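Local coordinates for coronin (Toxoplasma gondii, PDB 4OZU), which probably binds actin filaments, the chain here being the WD40-repeat domain of the longer protein, folded as a beta-propeller, at residues 22-27 with 59-64; 140-145 with 372-377; 229-234 with 251-256; 320-325 with 365-370. All coordinates share one frame; numbering follows the deposited sequence. Where two conformers were deposited one is given.

Interaction 1: residues 22-27 with 59-64; sequences QQYSDL and GILRLA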
loop_
_atom_site.group_PDB
_atom_site.type_symbol
_atom_site.label_atom_id
_atom_site.label_comp_id
_atom_site.label_asym_id
_atom_site.label_seq_id
_atom_site.Cartn_x
_atom_site.Cartn_y
_atom_site.Cartn_z
ATOM N N GLN A 22 -13.508 -19.179 5.478
ATOM C CA GLN A 22 -14.367 -18.435 4.568
ATOM C C GLN A 22 -13.547 -17.734 3.491
ATOM O O GLN A 22 -12.379 -17.411 3.702
ATOM C CB GLN A 22 -15.196 -17.404 5.333
ATOM C CG GLN A 22 -16.240 -18.009 6.259
ATOM C CD GLN A 22 -16.949 -16.958 7.092
ATOM O OE1 GLN A 22 -18.049 -16.522 6.755
ATOM N NE2 GLN A 22 -16.318 -16.546 8.189
ATOM N N GLN A 23 -14.178 -17.504 2.344
ATOM C CA GLN A 23 -13.541 -16.827 1.218
ATOM C C GLN A 23 -14.545 -15.935 0.507
ATOM O O GLN A 23 -15.755 -16.161 0.600
ATOM C CB GLN A 23 -12.985 -17.841 0.218
ATOM C CG GLN A 23 -12.005 -18.849 0.787
ATOM C CD GLN A 23 -11.665 -19.950 -0.207
ATOM O OE1 GLN A 23 -12.494 -20.339 -1.034
ATOM N NE2 GLN A 23 -10.440 -20.452 -0.134
ATOM N N TYR A 24 -14.043 -14.930 -0.207
ATOM C CA TYR A 24 -14.830 -14.255 -1.225
ATOM C C TYR A 24 -14.637 -15.091 -2.483
ATOM O O TYR A 24 -13.534 -15.145 -3.018
ATOM C CB TYR A 24 -14.381 -12.804 -1.433
ATOM C CG TYR A 24 -14.231 -12.014 -0.149
ATOM C CD1 TYR A 24 -13.065 -12.088 0.605
ATOM C CD2 TYR A 24 -15.257 -11.192 0.308
ATOM C CE1 TYR A 24 -12.923 -11.368 1.779
ATOM C CE2 TYR A 24 -15.128 -10.470 1.479
ATOM C CZ TYR A 24 -13.957 -10.559 2.210
ATOM O OH TYR A 24 -13.835 -9.847 3.374
ATOM N N SER A 25 -15.689 -15.766 -2.939
ATOM C CA SER A 25 -15.546 -16.725 -4.032
ATOM C C SER A 25 -16.528 -16.476 -5.178
ATOM O O SER A 25 -17.414 -15.624 -5.086
ATOM C CB SER A 25 -15.713 -18.154 -3.501
ATOM O OG SER A 25 -17.021 -18.377 -3.007
ATOM N N ASP A 26 -16.337 -17.230 -6.258
ATOM C CA ASP A 26 -17.100 -17.075 -7.492
ATOM C C ASP A 26 -16.957 -15.669 -8.064
ATOM O O ASP A 26 -17.888 -15.097 -8.637
ATOM C CB ASP A 26 -18.570 -17.431 -7.258
ATOM C CG ASP A 26 -18.836 -18.911 -7.439
ATOM O OD1 ASP A 26 -18.517 -19.446 -8.524
ATOM O OD2 ASP A 26 -19.340 -19.549 -6.495
ATOM N N LEU A 27 -15.759 -15.124 -7.914
ATOM C CA LEU A 27 -15.429 -13.839 -8.503
ATOM C C LEU A 27 -14.856 -14.046 -9.900
ATOM O O LEU A 27 -14.524 -15.163 -10.276
ATOM C CB LEU A 27 -14.429 -13.092 -7.623
ATOM C CG LEU A 27 -14.819 -12.914 -6.152
ATOM C CD1 LEU A 27 -13.687 -12.216 -5.400
ATOM C CD2 LEU A 27 -16.120 -12.138 -6.019
ATOM N N GLY A 59 -14.061 -4.227 -9.556
ATOM C CA GLY A 59 -15.106 -4.804 -8.736
ATOM C C GLY A 59 -15.002 -4.214 -7.344
ATOM O O GLY A 59 -13.899 -4.089 -6.809
ATOM N N ILE A 60 -16.142 -3.831 -6.774
ATOM C CA ILE A 60 -16.189 -3.287 -5.422
ATOM C C ILE A 60 -17.045 -4.187 -4.534
ATOM O O ILE A 60 -18.260 -4.309 -4.728
ATOM C CB ILE A 60 -16.737 -1.834 -5.405
ATOM C CG1 ILE A 60 -15.838 -0.906 -6.225
ATOM C CG2 ILE A 60 -16.854 -1.312 -3.975
ATOM C CD1 ILE A 60 -14.426 -0.750 -5.684
ATOM N N LEU A 61 -16.385 -4.825 -3.570
ATOM C CA LEU A 61 -17.029 -5.740 -2.635
ATOM C C LEU A 61 -17.083 -5.104 -1.261
ATOM O O LEU A 61 -16.229 -4.285 -0.925
ATOM C CB LEU A 61 -16.262 -7.061 -2.542
ATOM C CG LEU A 61 -16.223 -8.009 -3.740
ATOM C CD1 LEU A 61 -15.423 -7.435 -4.896
ATOM C CD2 LEU A 61 -15.636 -9.337 -3.295
ATOM N N ARG A 62 -18.069 -5.484 -0.459
ATOM C CA ARG A 62 -18.059 -5.103 0.945
ATOM C C ARG A 62 -17.223 -6.108 1.728
ATOM O O ARG A 62 -17.411 -7.317 1.606
ATOM C CB ARG A 62 -19.479 -5.020 1.505
ATOM C CG ARG A 62 -20.292 -3.879 0.905
ATOM C CD ARG A 62 -21.572 -3.597 1.682
ATOM N NE ARG A 62 -21.292 -3.171 3.053
ATOM C CZ ARG A 62 -21.442 -3.931 4.138
ATOM N NH1 ARG A 62 -21.891 -5.179 4.045
ATOM N NH2 ARG A 62 -21.150 -3.433 5.332
ATOM N N LEU A 63 -16.289 -5.588 2.522
ATOM C CA LEU A 63 -15.399 -6.406 3.337
ATOM C C LEU A 63 -16.179 -7.395 4.207
ATOM O O LEU A 63 -15.772 -8.543 4.378
ATOM C CB LEU A 63 -14.525 -5.494 4.206
ATOM C CG LEU A 63 -13.427 -6.118 5.061
ATOM C CD1 LEU A 63 -12.384 -6.791 4.204
ATOM C CD2 LEU A 63 -12.789 -5.048 5.928
ATOM N N ALA A 64 -17.317 -6.950 4.728
ATOM C CA ALA A 64 -18.108 -7.755 5.649
ATOM C C ALA A 64 -18.876 -8.880 4.953
ATOM O O ALA A 64 -19.209 -9.891 5.579
ATOM C CB ALA A 64 -19.075 -6.863 6.408
#
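L63 O is the best-held polar atom, and within the contact one donor grips it: the phenol of Y24. The bond joins two neighbouring blades of the WD40 beta-propeller. Strand 16-25 belongs to one, and strand 58-62, running into the turn at L63, to the next. Y24 OH gives its hydrogen to L63 O at 2.5 Å, a short bond. It arrives in the carbonyl plane on a lone pair, with a C=O...OH angle of 133°. The oxygen also lies in the plane of the Y24 ring, at its edge. No backbone pairing links the segments here; Y24 CA and L61 CA are 8.9 Å apart, so side chains span the gap. Y24 has CG anti to its carbonyl carbon (chi1 -49°), which sends the ring across to the turn after strand 58-62. On the way, Y24 CD2 passes L61 CD2 obliquely at 4.1 Å. L63 also touches the hydroxyl with its side chain: with CG anti to the backbone N (chi1 -175°), L63 CD1 comes 3.5 Å from Y24 OH. Outside the two segments, Y24 also rests on I46, L344 and P346. R62 points away and pairs with D65 and E44. Beside Y24, L27 and L61 meet tip to tip, and the methyl L61 CD2 sits 3.9 Å from L27 CD2 and 4.1 Å from L27 CD1.

Interaction 2: residues 140-145 with 372-377; sequences PAVSGI and PSMTAE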
loop_
_atom_site.group_PDB
_atom_site.type_symbol
_atom_site.label_atom_id
_atom_site.label_comp_id
_atom_site.label_asym_id
_atom_site.label_seq_id
_atom_site.Cartn_x
_atom_site.Cartn_y
_atom_site.Cartn_z
ATOM N N PRO A 140 -0.822 10.528 3.462
ATOM C CA PRO A 140 -1.447 9.978 4.673
ATOM C C PRO A 140 -1.834 11.029 5.704
ATOM O O PRO A 140 -2.512 10.683 6.665
ATOM C CB PRO A 140 -0.359 9.060 5.235
ATOM C CG PRO A 140 0.910 9.692 4.794
ATOM C CD PRO A 140 0.629 10.254 3.426
ATOM N N ALA A 141 -1.424 12.281 5.512
ATOM C CA ALA A 141 -1.699 13.330 6.493
ATOM C C ALA A 141 -2.553 14.460 5.938
ATOM O O ALA A 141 -3.203 15.176 6.699
ATOM C CB ALA A 141 -0.402 13.888 7.027
ATOM N N VAL A 142 -2.546 14.618 4.621
ATOM C CA VAL A 142 -3.148 15.782 3.988
ATOM C C VAL A 142 -4.258 15.385 3.048
ATOM O O VAL A 142 -4.066 14.586 2.134
ATOM C CB VAL A 142 -2.108 16.594 3.197
ATOM C CG1 VAL A 142 -2.712 17.915 2.696
ATOM C CG2 VAL A 142 -0.880 16.846 4.047
ATOM N N SER A 143 -5.430 15.954 3.285
ATOM C CA SER A 143 -6.569 15.778 2.411
ATOM C C SER A 143 -6.266 16.311 1.017
ATOM O O SER A 143 -5.644 17.365 0.870
ATOM C CB SER A 143 -7.793 16.490 2.995
ATOM O OG SER A 143 -7.410 17.678 3.682
ATOM N N GLY A 144 -6.688 15.569 0.002
ATOM C CA GLY A 144 -6.681 16.076 -1.355
ATOM C C GLY A 144 -5.363 16.006 -2.089
ATOM O O GLY A 144 -5.296 16.413 -3.247
ATOM N N ILE A 145 -4.317 15.512 -1.432
ATOM C CA ILE A 145 -2.997 15.436 -2.057
ATOM C C ILE A 145 -2.688 14.001 -2.481
ATOM O O ILE A 145 -2.772 13.073 -1.684
ATOM C CB ILE A 145 -1.884 15.944 -1.108
ATOM C CG1 ILE A 145 -2.150 17.396 -0.693
ATOM C CG2 ILE A 145 -0.512 15.811 -1.758
ATOM C CD1 ILE A 145 -2.250 18.384 -1.850
ATOM N N PRO A 372 -7.760 13.848 8.351
ATOM C CA PRO A 372 -6.475 14.456 7.988
ATOM C C PRO A 372 -5.922 15.375 9.076
ATOM O O PRO A 372 -6.695 16.104 9.685
ATOM C CB PRO A 372 -6.802 15.276 6.731
ATOM C CG PRO A 372 -8.200 14.919 6.345
ATOM C CD PRO A 372 -8.876 14.351 7.532
ATOM N N SER A 373 -4.608 15.369 9.297
ATOM C CA SER A 373 -4.033 16.259 10.304
ATOM C C SER A 373 -3.890 17.675 9.758
ATOM O O SER A 373 -3.858 18.642 10.523
ATOM C CB SER A 373 -2.670 15.753 10.788
ATOM O OG SER A 373 -1.678 15.905 9.793
ATOM N N MET A 374 -3.830 17.787 8.433
ATOM C CA MET A 374 -3.657 19.070 7.760
ATOM C C MET A 374 -4.584 19.204 6.556
ATOM O O MET A 374 -4.834 18.232 5.845
ATOM C CB MET A 374 -2.213 19.237 7.284
ATOM C CG MET A 374 -1.196 19.307 8.386
ATOM S SD MET A 374 0.474 19.363 7.717
ATOM C CE MET A 374 0.744 17.638 7.349
ATOM N N THR A 375 -5.101 20.408 6.348
ATOM C CA THR A 375 -5.702 20.765 5.070
ATOM C C THR A 375 -4.586 20.990 4.052
ATOM O O THR A 375 -3.433 21.213 4.430
ATOM C CB THR A 375 -6.548 22.034 5.171
ATOM O OG1 THR A 375 -5.693 23.149 5.461
ATOM C CG2 THR A 375 -7.605 21.893 6.266
ATOM N N ALA A 376 -4.921 20.940 2.767
ATOM C CA ALA A 376 -3.925 21.193 1.732
ATOM C C ALA A 376 -3.310 22.575 1.930
ATOM O O ALA A 376 -2.103 22.761 1.784
ATOM C CB ALA A 376 -4.545 21.079 0.354
ATOM N N GLU A 377 -4.152 23.543 2.272
ATOM C CA GLU A 377 -3.706 24.920 2.429
ATOM C C GLU A 377 -2.694 25.028 3.569
ATOM O O GLU A 377 -1.692 25.728 3.444
ATOM C CB GLU A 377 -4.902 25.847 2.674
ATOM C CG GLU A 377 -5.825 26.030 1.464
ATOM C CD GLU A 377 -6.467 24.731 0.985
ATOM O OE1 GLU A 377 -6.912 23.924 1.837
ATOM O OE2 GLU A 377 -6.515 24.512 -0.247
HETATM O O HOH W 1 -7.590 20.079 1.967
#
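In the WD40 propeller, the loop between strands 133-138 and 145-150 meets the C-terminal segment leading into helix 376-380. V142 and M374 form a single beta bridge. M374 N gives A141 O its best bond, 3.2 Å long and nearly straight at 157°, in the carbonyl plane. S373 N adds a weak, more bent bond to the same oxygen. On the other side of the bridge, M374 O receives a weak bond from S143 N at 3.5 Å, and V142 CA makes a CH...O contact with it. A type II turn from V142 to I145 leads into strand 145-150, with G144 at positive phi.

Apolar contacts flank the bridge and reach the helix start. The M374 chain bends at chi3 (-80°), and its methyl CE lies 3.8 Å from V142 CG2 and 3.9 Å from A141 CB. V142 crosses M374 obliquely. The other V142 branch, CG1, lies 3.6 Å from A376 CA. I145 CD1 meets A376 CB. W379 of the helix also packs on V142, I145 and M374. The P372 ring lies against S143, whose CB is 3.7 Å from P372 CG.

Among the polar side chains, S373 OG turns to K385 O, outside the contact. T375 is the N-cap residue of the helix. One water ties the loop to the helix start: it lies 3.0 Å from S143 OG and accepts from A376 N at 2.9 Å.

Interaction 3: residues 229-234 with 251-256; sequences GRDGHV and DTRKFD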
loop_
_atom_site.group_PDB
_atom_site.type_symbol
_atom_site.label_atom_id
_atom_site.label_comp_id
_atom_site.label_asym_id
_atom_site.label_seq_id
_atom_site.Cartn_x
_atom_site.Cartn_y
_atom_site.Cartn_z
ATOM N N GLY A 229 8.341 3.106 13.655
ATOM C CA GLY A 229 9.528 3.203 12.825
ATOM C C GLY A 229 10.529 4.232 13.309
ATOM O O GLY A 229 10.605 4.538 14.493
ATOM N N ARG A 230 11.322 4.749 12.378
ATOM C CA ARG A 230 12.311 5.773 12.690
ATOM C C ARG A 230 12.216 6.908 11.684
ATOM O O ARG A 230 12.084 6.670 10.486
ATOM C CB ARG A 230 13.720 5.175 12.703
ATOM C CG ARG A 230 14.003 4.273 13.895
ATOM C CD ARG A 230 13.904 5.058 15.197
ATOM N NE ARG A 230 14.237 4.279 16.387
ATOM C CZ ARG A 230 13.359 3.592 17.115
ATOM N NH1 ARG A 230 12.075 3.548 16.777
ATOM N NH2 ARG A 230 13.774 2.937 18.186
ATOM N N ASP A 231 12.284 8.143 12.176
ATOM C CA ASP A 231 12.062 9.311 11.331
ATOM C C ASP A 231 12.987 9.282 10.131
ATOM O O ASP A 231 14.178 9.013 10.257
ATOM C CB ASP A 231 12.268 10.616 12.109
ATOM C CG ASP A 231 11.712 11.835 11.370
ATOM O OD1 ASP A 231 12.366 12.338 10.426
ATOM O OD2 ASP A 231 10.614 12.299 11.741
ATOM N N GLY A 232 12.410 9.531 8.966
ATOM C CA GLY A 232 13.166 9.630 7.734
ATOM C C GLY A 232 13.759 8.338 7.220
ATOM O O GLY A 232 14.606 8.369 6.328
ATOM N N HIS A 233 13.323 7.204 7.763
ATOM C CA HIS A 233 13.831 5.915 7.297
ATOM C C HIS A 233 12.929 5.298 6.226
ATOM O O HIS A 233 11.703 5.386 6.295
ATOM C CB HIS A 233 14.007 4.946 8.466
ATOM C CG HIS A 233 15.222 5.227 9.296
ATOM N ND1 HIS A 233 15.470 6.461 9.860
ATOM C CD2 HIS A 233 16.272 4.442 9.637
ATOM C CE1 HIS A 233 16.612 6.422 10.521
ATOM N NE2 HIS A 233 17.121 5.209 10.401
ATOM N N VAL A 234 13.579 4.680 5.243
ATOM C CA VAL A 234 12.926 4.056 4.098
ATOM C C VAL A 234 13.435 2.631 3.970
ATOM O O VAL A 234 14.591 2.357 4.284
ATOM C CB VAL A 234 13.209 4.822 2.785
ATOM C CG1 VAL A 234 12.647 4.069 1.573
ATOM C CG2 VAL A 234 12.623 6.207 2.851
ATOM N N ASP A 251 18.538 5.602 5.873
ATOM C CA ASP A 251 18.314 6.846 6.587
ATOM C C ASP A 251 18.482 7.984 5.589
ATOM O O ASP A 251 19.583 8.218 5.090
ATOM C CB ASP A 251 19.305 6.970 7.741
ATOM C CG ASP A 251 19.153 8.261 8.522
ATOM O OD1 ASP A 251 18.314 9.113 8.156
ATOM O OD2 ASP A 251 19.890 8.421 9.517
ATOM N N THR A 252 17.395 8.689 5.288
ATOM C CA THR A 252 17.440 9.717 4.248
ATOM C C THR A 252 18.277 10.930 4.641
ATOM O O THR A 252 18.549 11.799 3.807
ATOM C CB THR A 252 16.026 10.191 3.862
ATOM O OG1 THR A 252 15.311 10.600 5.031
ATOM C CG2 THR A 252 15.268 9.067 3.177
ATOM N N ARG A 253 18.699 10.984 5.902
ATOM C CA ARG A 253 19.578 12.048 6.377
ATOM C C ARG A 253 21.059 11.651 6.308
ATOM O O ARG A 253 21.953 12.495 6.461
ATOM C CB ARG A 253 19.209 12.426 7.809
ATOM C CG ARG A 253 17.920 13.210 7.914
ATOM C CD ARG A 253 17.739 13.808 9.299
ATOM N NE ARG A 253 16.536 14.635 9.368
ATOM C CZ ARG A 253 15.318 14.177 9.644
ATOM N NH1 ARG A 253 15.114 12.884 9.896
ATOM N NH2 ARG A 253 14.296 15.021 9.672
ATOM N N LYS A 254 21.299 10.357 6.103
ATOM C CA LYS A 254 22.635 9.779 5.927
ATOM C C LYS A 254 22.541 8.748 4.809
ATOM O O LYS A 254 22.658 7.536 5.037
ATOM C CB LYS A 254 23.137 9.118 7.211
ATOM C CG LYS A 254 23.220 10.031 8.418
ATOM C CD LYS A 254 24.025 9.363 9.524
ATOM C CE LYS A 254 23.909 10.102 10.844
ATOM N NZ LYS A 254 24.753 9.466 11.892
ATOM N N PHE A 255 22.321 9.251 3.602
ATOM C CA PHE A 255 21.753 8.476 2.506
ATOM C C PHE A 255 22.805 7.920 1.550
ATOM O O PHE A 255 22.554 7.788 0.358
ATOM C CB PHE A 255 20.780 9.380 1.753
ATOM C CG PHE A 255 19.699 8.658 1.003
ATOM C CD1 PHE A 255 18.954 7.637 1.590
ATOM C CD2 PHE A 255 19.395 9.042 -0.293
ATOM C CE1 PHE A 255 17.951 7.009 0.883
ATOM C CE2 PHE A 255 18.393 8.413 -0.997
ATOM C CZ PHE A 255 17.674 7.397 -0.416
ATOM N N ASP A 256 23.980 7.593 2.078
ATOM C CA ASP A 256 25.096 7.146 1.246
ATOM C C ASP A 256 25.240 5.625 1.252
ATOM O O ASP A 256 25.812 5.040 0.330
ATOM C CB ASP A 256 26.399 7.794 1.721
ATOM C CG ASP A 256 26.726 7.462 3.173
ATOM O OD1 ASP A 256 25.787 7.231 3.968
ATOM O OD2 ASP A 256 27.927 7.438 3.521
HETATM O O HOH W 2 16.697 10.406 9.886
#
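One carbonyl takes two hydrogen bonds from a single residue. G232 O accepts from T252 N at 3.0 Å, nearly straight at 165°, and from T252 OG1 at 2.7 Å. The hydroxyl comes in the carbonyl plane on a lone pair, and the amide from above that plane. The T252 OG1 position between backbone N and carbonyl carbon (chi1 53°) lets both donors face the same oxygen. G232, third residue of the type II turn R230-H233, has positive phi, which favours glycine, and its lack of a side chain lets T252 OG1 and R253 NH1 come close.

H233 and D251 form an antiparallel non-hydrogen-bonded pair. D251 CB lies over one face of the H233 ring as a CH-pi contact, and R230 CB lies over the opposite face. H233 ND1 bonds to D231 O in the ring plane, which fixes the ring's rotation. The carboxylate of D251 is turned only 20° from the ring; its charge may favour a protonated histidine. D251 OD1 also accepts from R253 N, an Asx turn.

On the exposed side, R253 reaches back along an extended chain. Its NH1 makes a salt bridge to D231 OD1 at 2.9 Å, with the oxygen in the guanidinium plane; the NH2 bond is weak. One water joins D231 O, D251 OD1 and R253 NH1.

The contact holds the open end of the hairpin of strands 233-239 and 245-251 in one propeller blade. V234, T252 and F255 pack on strand 195-200 of the preceding blade, while R230 and H233 touch Y297 on strand 291-298 of the next.

Interaction 4: residues 320-325 with 365-370; sequences IPKLAV and PPAPDV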
loop_
_atom_site.group_PDB
_atom_site.type_symbol
_atom_site.label_atom_id
_atom_site.label_comp_id
_atom_site.label_asym_id
_atom_site.label_seq_id
_atom_site.Cartn_x
_atom_site.Cartn_y
_atom_site.Cartn_z
ATOM N N ILE A 320 -5.529 -4.834 4.825
ATOM C CA ILE A 320 -6.612 -3.963 5.263
ATOM C C ILE A 320 -6.065 -2.908 6.208
ATOM O O ILE A 320 -4.968 -3.063 6.750
ATOM C CB ILE A 320 -7.750 -4.752 5.965
ATOM C CG1 ILE A 320 -7.276 -5.334 7.303
ATOM C CG2 ILE A 320 -8.282 -5.839 5.038
ATOM C CD1 ILE A 320 -8.385 -6.037 8.096
ATOM N N PRO A 321 -6.825 -1.827 6.416
ATOM C CA PRO A 321 -6.342 -0.811 7.354
ATOM C C PRO A 321 -6.389 -1.304 8.790
ATOM O O PRO A 321 -7.173 -2.197 9.107
ATOM C CB PRO A 321 -7.315 0.357 7.155
ATOM C CG PRO A 321 -8.012 0.078 5.870
ATOM C CD PRO A 321 -8.060 -1.404 5.740
ATOM N N LYS A 322 -5.569 -0.710 9.644
ATOM C CA LYS A 322 -5.535 -1.074 11.060
ATOM C C LYS A 322 -6.906 -0.935 11.707
ATOM O O LYS A 322 -7.286 -1.757 12.530
ATOM C CB LYS A 322 -4.521 -0.206 11.804
ATOM C CG LYS A 322 -4.434 -0.472 13.296
ATOM C CD LYS A 322 -3.925 -1.874 13.615
ATOM C CE LYS A 322 -2.488 -2.054 13.165
ATOM N NZ LYS A 322 -1.852 -3.259 13.755
ATOM N N LEU A 323 -7.650 0.101 11.339
ATOM C CA LEU A 323 -8.953 0.353 11.953
ATOM C C LEU A 323 -9.932 -0.785 11.719
ATOM O O LEU A 323 -10.925 -0.907 12.437
ATOM C CB LEU A 323 -9.560 1.650 11.426
ATOM C CG LEU A 323 -8.948 2.957 11.933
ATOM C CD1 LEU A 323 -9.555 4.127 11.182
ATOM C CD2 LEU A 323 -9.140 3.123 13.427
ATOM N N ALA A 324 -9.653 -1.616 10.720
ATOM C CA ALA A 324 -10.564 -2.688 10.339
ATOM C C ALA A 324 -10.268 -4.036 11.013
ATOM O O ALA A 324 -11.063 -4.967 10.889
ATOM C CB ALA A 324 -10.542 -2.860 8.827
ATOM N N VAL A 325 -9.148 -4.166 11.718
ATOM C CA VAL A 325 -8.782 -5.480 12.255
ATOM C C VAL A 325 -9.696 -5.891 13.412
ATOM O O VAL A 325 -10.322 -5.055 14.064
ATOM C CB VAL A 325 -7.305 -5.548 12.740
ATOM C CG1 VAL A 325 -6.349 -5.161 11.608
ATOM C CG2 VAL A 325 -7.077 -4.697 13.986
ATOM N N PRO A 365 -1.656 0.153 19.942
ATOM C CA PRO A 365 -1.390 1.580 20.136
ATOM C C PRO A 365 -2.354 2.421 19.309
ATOM O O PRO A 365 -3.046 1.877 18.447
ATOM C CB PRO A 365 0.049 1.752 19.642
ATOM C CG PRO A 365 0.622 0.363 19.565
ATOM C CD PRO A 365 -0.534 -0.539 19.286
ATOM N N PRO A 366 -2.390 3.736 19.556
ATOM C CA PRO A 366 -3.247 4.632 18.772
ATOM C C PRO A 366 -2.988 4.478 17.272
ATOM O O PRO A 366 -1.857 4.632 16.811
ATOM C CB PRO A 366 -2.851 6.019 19.274
ATOM C CG PRO A 366 -2.316 5.779 20.655
ATOM C CD PRO A 366 -1.619 4.462 20.580
ATOM N N ALA A 367 -4.042 4.146 16.535
ATOM C CA ALA A 367 -3.930 3.811 15.121
ATOM C C ALA A 367 -4.186 5.038 14.261
ATOM O O ALA A 367 -4.887 5.950 14.694
ATOM C CB ALA A 367 -4.905 2.718 14.772
ATOM N N PRO A 368 -3.621 5.067 13.043
ATOM C CA PRO A 368 -3.944 6.185 12.152
ATOM C C PRO A 368 -5.446 6.349 11.994
ATOM O O PRO A 368 -6.128 5.375 11.674
ATOM C CB PRO A 368 -3.288 5.786 10.825
ATOM C CG PRO A 368 -2.176 4.865 11.215
ATOM C CD PRO A 368 -2.677 4.117 12.425
ATOM N N ASP A 369 -5.947 7.557 12.238
ATOM C CA ASP A 369 -7.374 7.831 12.137
ATOM C C ASP A 369 -7.781 8.255 10.734
ATOM O O ASP A 369 -6.938 8.566 9.898
ATOM C CB ASP A 369 -7.773 8.919 13.127
ATOM C CG ASP A 369 -9.240 8.828 13.547
ATOM O OD1 ASP A 369 -9.975 7.947 13.039
ATOM O OD2 ASP A 369 -9.657 9.650 14.389
ATOM N N VAL A 370 -9.086 8.278 10.495
ATOM C CA VAL A 370 -9.620 8.669 9.196
ATOM C C VAL A 370 -9.906 10.173 9.165
ATOM O O VAL A 370 -10.887 10.617 8.569
ATOM C CB VAL A 370 -10.899 7.869 8.859
ATOM C CG1 VAL A 370 -10.554 6.393 8.676
ATOM C CG2 VAL A 370 -11.968 8.040 9.940
HETATM O O HOH W 3 -6.251 2.668 10.109
#
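The C-terminal extension of the WD40 propeller crosses the domain here, and its short strand 367-368 lies against a 3-10 turn at 322-324. That turn follows strand 317-319 and precedes strand 331-339. The strand pairs with 389-390, not with the turn, so the meeting is of side chains and one water. K322 CA and A367 CA are the nearest pair of CA atoms, 6.6 Å apart. The aliphatic part of K322 carries the first contact. Its CG, anti to the backbone N (chi1 178°), comes 3.5 Å from A367 CB. The chain then bends at chi2 and chi3, both 65°, and leads its amine away to D276 OD2, a salt bridge, and to I332 O, a hydrogen bond.

L323 carries the second contact. With CG anti to its carbonyl carbon (chi1 -74°), its branched end swings over to the extension. L323 CD1 touches V370 CG1 at 3.5 Å and lies 3.7 Å from P368 O. The L323 and V370 side chains cross obliquely. V392 also packs on L323.

V370 N bonds to D369 OD1 at 2.7 Å, a local bond between adjacent residues that restrains the D369 carboxylate. A water lies between the segments: it accepts from L323 N at 3.2 Å and donates to P368 O at 3.1 Å.

Direct polar bonding between the segments is absent. The chemistry therefore implies a surface contact held by methyl and methylene groups, with one water satisfying the amide of the turn and the carbonyl of the strand, and with the lysine charge paired away from the interface.

Overall arrangement
Interaction 1 is the buried contact, interactions 2 and 3 are partly buried, and interaction 4 lies at the surface. Interactions 2 and 4 hold the same C-terminal extension: their segments adjoin in sequence, and they fix it at two places about 17 Å apart, centre to centre. Interactions 1 and 4 touch through L63, which packs on A324 and I320. Interaction 3 stands apart, on the opposite side of the chain's centre from interaction 1. Chemistry follows place. Interaction 1 relies on apolar packing and one tyrosine bond, interaction 2 on backbone pairing, interaction 3 on charges and a doubly gripped carbonyl, and interaction 4 on methyl contacts and water.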